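Local coordinates for protein aspartokinase 1, chloroplastic (PDB 2CDQ) that phosphorylates L-aspartate with ATP, the first step in making lysine, threonine, methionine and isoleucine in the plant chloroplast, at residues K25-V30 with K242-K247; I174-T179 with E189-A194. All coordinates share one frame; numbering follows the deposited sequence.

In the fold
Both contacts belong to the amino acid kinase part of the chain, and their centres lie about 17 Å apart. Interaction 1 sets the end of helix 232-244 against the entry to strand 29-33; interaction 2 sets the start of helix 191-205 against strand 177-178 of the same mixed sheet. The two helices link the contacts through a cation-pi pair, Lys242 NZ lying 3.5 Å from Tyr192 CE1. Neither contact forms the active site. The side chain of Val30 is about 5 Å from that of Lys32, which probably binds ATP, while the side chain of Phe176 is about 12 Å from the lysine bound in the kinase pocket and about 11 Å from that of substrate-binding Glu148.

Interaction 1: residues K25-V30 with K242-K247; sequences KGITCV and KALGLK
The carbonyl oxygen of Thr28 is approached by two residues of the second segment: Leu246 CB lies 3.8 Å from Thr28 O, and Lys247 CE 3.7 Å from it. A bend at chi3 (-55°) places Lys247 CE there, and the chain goes on to a weak, long ion pair between its ammonium group and Glu57. Thr28 OG1 faces a different partner, accepting a hydrogen bond from the backbone N of Ser58. With no hydrogen bond joining the two segments, the work falls to Leu246, whose two methyls go to different places. Its CD2 comes within 3.7 Å of Ile27 CG2, close to the carbonyl of Ile27 as well. Its CD1 instead touches the backbone between Cys29 and Val30 and meets Val30 CG1 at 3.9 Å, these two side chains crossing at about a right angle. Leu244 adds its CD2, 4.1 Å from Ile27 CG2. Between the two leucines the helix is closed by a Schellman motif, in which Gly245 takes a positive phi (51°) and the chain leaves the helix before Leu246 turns its side chain toward the first segment. Around the contact, Ile27 packs on Trp203 and Leu244 on Leu199 of helix 191-205; Ile27 and Val30 also touch Val60 and Val62 of strand 59-63, and Val30 pairs through its backbone with Gln250 of parallel strand 248-253.

Interaction 2: residues I174-T179 with E189-A194; sequences IGFITT and EATYPA
Thr191 meets Ile177 first, its OG1 accepting a hydrogen bond of 2.8 Å from Ile177 N, with an angle of 149° at the hydrogen. The same OG1 also has a weak hydrogen bond with the carbonyl of Leu188, a residue that pairs through its backbone with Ile177, and the hydroxyl therefore works where loop, strand and helix converge. The Ile177 side chain runs past that of Thr191 in the opposite direction, CB lying 3.6 Å from Thr191 OG1. With OG1 anti to the carbonyl carbon (chi1 -71°), the methyl CG2 is anti to the backbone N; it sits 3.4 Å from Gly175 O and over one face of the Phe176 ring, 4.4 Å from Phe176 CD2. Even the main chain takes part, in a CA-H...O contact of 3.4 Å from Thr191 CA to Gly175 O. This is the first joint of a beta-alpha-beta unit, in which strand 177-178 is followed by helix 191-205 and then by strand 209-219, parallel to the first; Phe176 and Thr178 hydrogen-bond through their backbones to Lys218 of that last strand. Tyr192, next in sequence, starts its side chain away from 174-179 and packs on Thr239 of helix 232-244 and on Pro298 of helix 293-302. One turn on from Thr191, Ala194 points its CB at Gly175, where it approaches the bare CA to 4.1 Å.

Interaction 1: residues K25-V30 with K242-K247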
# COMPACT_ATOMS: atom_id res chain seq x y z
N LYS A 25 47.80 2.71 -21.68
CA LYS A 25 47.01 1.98 -22.70
C LYS A 25 45.50 1.93 -22.37
O LYS A 25 44.80 0.98 -22.74
CB LYS A 25 47.58 0.56 -22.92
CG LYS A 25 47.56 -0.34 -21.68
CD LYS A 25 48.07 -1.75 -21.99
CE LYS A 25 49.57 -1.90 -21.72
NZ LYS A 25 50.43 -1.11 -22.66
N GLY A 26 45.02 2.95 -21.66
CA GLY A 26 43.59 3.12 -21.40
C GLY A 26 43.17 3.16 -19.94
O GLY A 26 43.83 2.56 -19.08
N ILE A 27 42.08 3.88 -19.67
CA ILE A 27 41.44 3.90 -18.35
C ILE A 27 40.85 2.51 -18.08
O ILE A 27 40.17 1.95 -18.95
CB ILE A 27 40.30 4.97 -18.29
CG1 ILE A 27 40.83 6.38 -18.62
CG2 ILE A 27 39.59 4.94 -16.95
CD1 ILE A 27 41.62 7.05 -17.50
N THR A 28 41.10 1.96 -16.90
CA THR A 28 40.66 0.58 -16.58
C THR A 28 39.43 0.49 -15.68
O THR A 28 38.66 -0.47 -15.78
CB THR A 28 41.79 -0.28 -15.97
OG1 THR A 28 42.48 0.47 -14.96
CG2 THR A 28 42.78 -0.72 -17.05
N CYS A 29 39.25 1.48 -14.81
CA CYS A 29 38.14 1.50 -13.86
C CYS A 29 37.96 2.87 -13.21
O CYS A 29 38.84 3.74 -13.28
CB CYS A 29 38.36 0.46 -12.76
SG CYS A 29 39.88 0.73 -11.84
N VAL A 30 36.81 3.05 -12.56
CA VAL A 30 36.50 4.25 -11.79
C VAL A 30 36.38 3.91 -10.30
O VAL A 30 35.72 2.93 -9.93
CB VAL A 30 35.24 4.99 -12.32
CG1 VAL A 30 34.14 4.00 -12.68
CG2 VAL A 30 34.74 6.01 -11.32
N LYS A 242 29.76 3.78 -17.58
CA LYS A 242 29.01 3.54 -18.83
C LYS A 242 29.60 4.32 -20.01
O LYS A 242 29.73 3.78 -21.11
CB LYS A 242 27.52 3.87 -18.65
CG LYS A 242 26.67 3.69 -19.91
CD LYS A 242 25.18 3.85 -19.63
CE LYS A 242 24.31 3.42 -20.83
NZ LYS A 242 23.98 4.55 -21.75
N ALA A 243 29.97 5.57 -19.76
CA ALA A 243 30.50 6.45 -20.79
C ALA A 243 31.83 5.95 -21.35
O ALA A 243 32.13 6.14 -22.54
CB ALA A 243 30.65 7.87 -20.25
N LEU A 244 32.62 5.29 -20.51
CA LEU A 244 33.94 4.80 -20.90
C LEU A 244 34.00 3.28 -21.06
O LEU A 244 35.06 2.72 -21.34
CB LEU A 244 35.01 5.28 -19.91
CG LEU A 244 35.56 6.71 -20.05
CD1 LEU A 244 34.53 7.77 -19.68
CD2 LEU A 244 36.82 6.88 -19.21
N GLY A 245 32.85 2.62 -20.89
CA GLY A 245 32.73 1.16 -21.04
C GLY A 245 33.75 0.35 -20.26
O GLY A 245 34.32 -0.61 -20.78
N LEU A 246 33.98 0.74 -19.01
CA LEU A 246 35.01 0.11 -18.18
C LEU A 246 34.60 -1.28 -17.68
O LEU A 246 33.43 -1.67 -17.80
CB LEU A 246 35.37 1.03 -17.01
CG LEU A 246 35.72 2.48 -17.40
CD1 LEU A 246 35.81 3.37 -16.18
CD2 LEU A 246 37.01 2.54 -18.19
N LYS A 247 35.56 -2.02 -17.13
CA LYS A 247 35.32 -3.39 -16.65
C LYS A 247 34.42 -3.43 -15.42
O LYS A 247 33.52 -4.26 -15.33
CB LYS A 247 36.64 -4.11 -16.33
CG LYS A 247 37.76 -3.97 -17.36
CD LYS A 247 39.06 -4.62 -16.83
CE LYS A 247 39.47 -4.05 -15.46
NZ LYS A 247 40.33 -4.99 -14.68

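Interaction 2: residues I174-T179 with E189-A194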
# COMPACT_ATOMS: atom_id res chain seq x y z
N ILE A 174 33.04 19.25 -17.89
CA ILE A 174 33.49 18.17 -18.79
C ILE A 174 32.38 17.43 -19.56
O ILE A 174 32.65 16.46 -20.28
CB ILE A 174 34.40 17.14 -18.06
CG1 ILE A 174 33.63 16.40 -16.96
CG2 ILE A 174 35.64 17.82 -17.53
CD1 ILE A 174 34.29 15.11 -16.51
N GLY A 175 31.14 17.89 -19.41
CA GLY A 175 30.04 17.29 -20.16
C GLY A 175 29.07 16.44 -19.35
O GLY A 175 28.46 15.51 -19.89
N PHE A 176 28.94 16.73 -18.06
CA PHE A 176 27.82 16.23 -17.28
C PHE A 176 26.65 17.16 -17.58
O PHE A 176 26.57 18.26 -17.02
CB PHE A 176 28.14 16.16 -15.78
CG PHE A 176 28.56 14.79 -15.31
CD1 PHE A 176 29.87 14.34 -15.50
CD2 PHE A 176 27.65 13.95 -14.68
CE1 PHE A 176 30.25 13.07 -15.07
CE2 PHE A 176 28.03 12.67 -14.25
CZ PHE A 176 29.33 12.23 -14.45
N ILE A 177 25.79 16.73 -18.49
CA ILE A 177 24.66 17.55 -18.95
C ILE A 177 23.37 17.11 -18.25
O ILE A 177 23.06 15.91 -18.19
CB ILE A 177 24.50 17.52 -20.50
CG1 ILE A 177 25.87 17.60 -21.21
CG2 ILE A 177 23.55 18.63 -20.97
CD1 ILE A 177 26.69 18.88 -20.95
N THR A 178 22.63 18.09 -17.74
CA THR A 178 21.56 17.84 -16.78
C THR A 178 20.31 18.70 -17.01
O THR A 178 20.38 19.76 -17.64
CB THR A 178 22.11 18.07 -15.36
OG1 THR A 178 22.81 16.90 -14.94
CG2 THR A 178 21.02 18.36 -14.39
N THR A 179 19.17 18.23 -16.50
CA THR A 179 17.93 19.04 -16.46
C THR A 179 18.09 20.20 -15.48
O THR A 179 18.94 20.16 -14.59
CB THR A 179 16.67 18.22 -16.08
OG1 THR A 179 16.79 17.73 -14.73
CG2 THR A 179 16.47 17.05 -17.04
N GLU A 189 20.95 12.05 -21.83
CA GLU A 189 21.66 11.07 -22.67
C GLU A 189 22.91 11.59 -23.39
O GLU A 189 23.82 10.81 -23.69
CB GLU A 189 20.71 10.40 -23.67
CG GLU A 189 20.28 8.98 -23.28
CD GLU A 189 21.37 7.93 -23.52
OE1 GLU A 189 22.15 8.07 -24.50
OE2 GLU A 189 21.45 6.95 -22.72
N ALA A 190 22.97 12.90 -23.64
CA ALA A 190 24.11 13.53 -24.32
C ALA A 190 25.40 13.53 -23.48
O ALA A 190 26.48 13.83 -23.99
CB ALA A 190 23.76 14.95 -24.76
N THR A 191 25.26 13.17 -22.21
CA THR A 191 26.37 13.15 -21.26
C THR A 191 27.42 12.09 -21.61
O THR A 191 28.62 12.37 -21.57
CB THR A 191 25.85 12.98 -19.79
OG1 THR A 191 25.19 14.18 -19.37
CG2 THR A 191 26.98 12.67 -18.81
N TYR A 192 26.97 10.88 -21.97
CA TYR A 192 27.90 9.77 -22.24
C TYR A 192 28.90 10.05 -23.38
O TYR A 192 30.11 9.87 -23.18
CB TYR A 192 27.15 8.45 -22.46
CG TYR A 192 26.24 8.07 -21.32
CD1 TYR A 192 24.86 8.15 -21.46
CD2 TYR A 192 26.76 7.66 -20.09
CE1 TYR A 192 24.01 7.81 -20.41
CE2 TYR A 192 25.92 7.33 -19.03
CZ TYR A 192 24.55 7.41 -19.20
OH TYR A 192 23.70 7.08 -18.16
N PRO A 193 28.41 10.48 -24.56
CA PRO A 193 29.36 10.82 -25.64
C PRO A 193 30.26 12.03 -25.33
O PRO A 193 31.44 12.02 -25.70
CB PRO A 193 28.44 11.13 -26.83
CG PRO A 193 27.13 10.48 -26.49
CD PRO A 193 27.02 10.63 -25.01
N ALA A 194 29.70 13.04 -24.65
CA ALA A 194 30.44 14.26 -24.32
C ALA A 194 31.59 14.00 -23.34
O ALA A 194 32.69 14.53 -23.51
CB ALA A 194 29.51 15.32 -23.76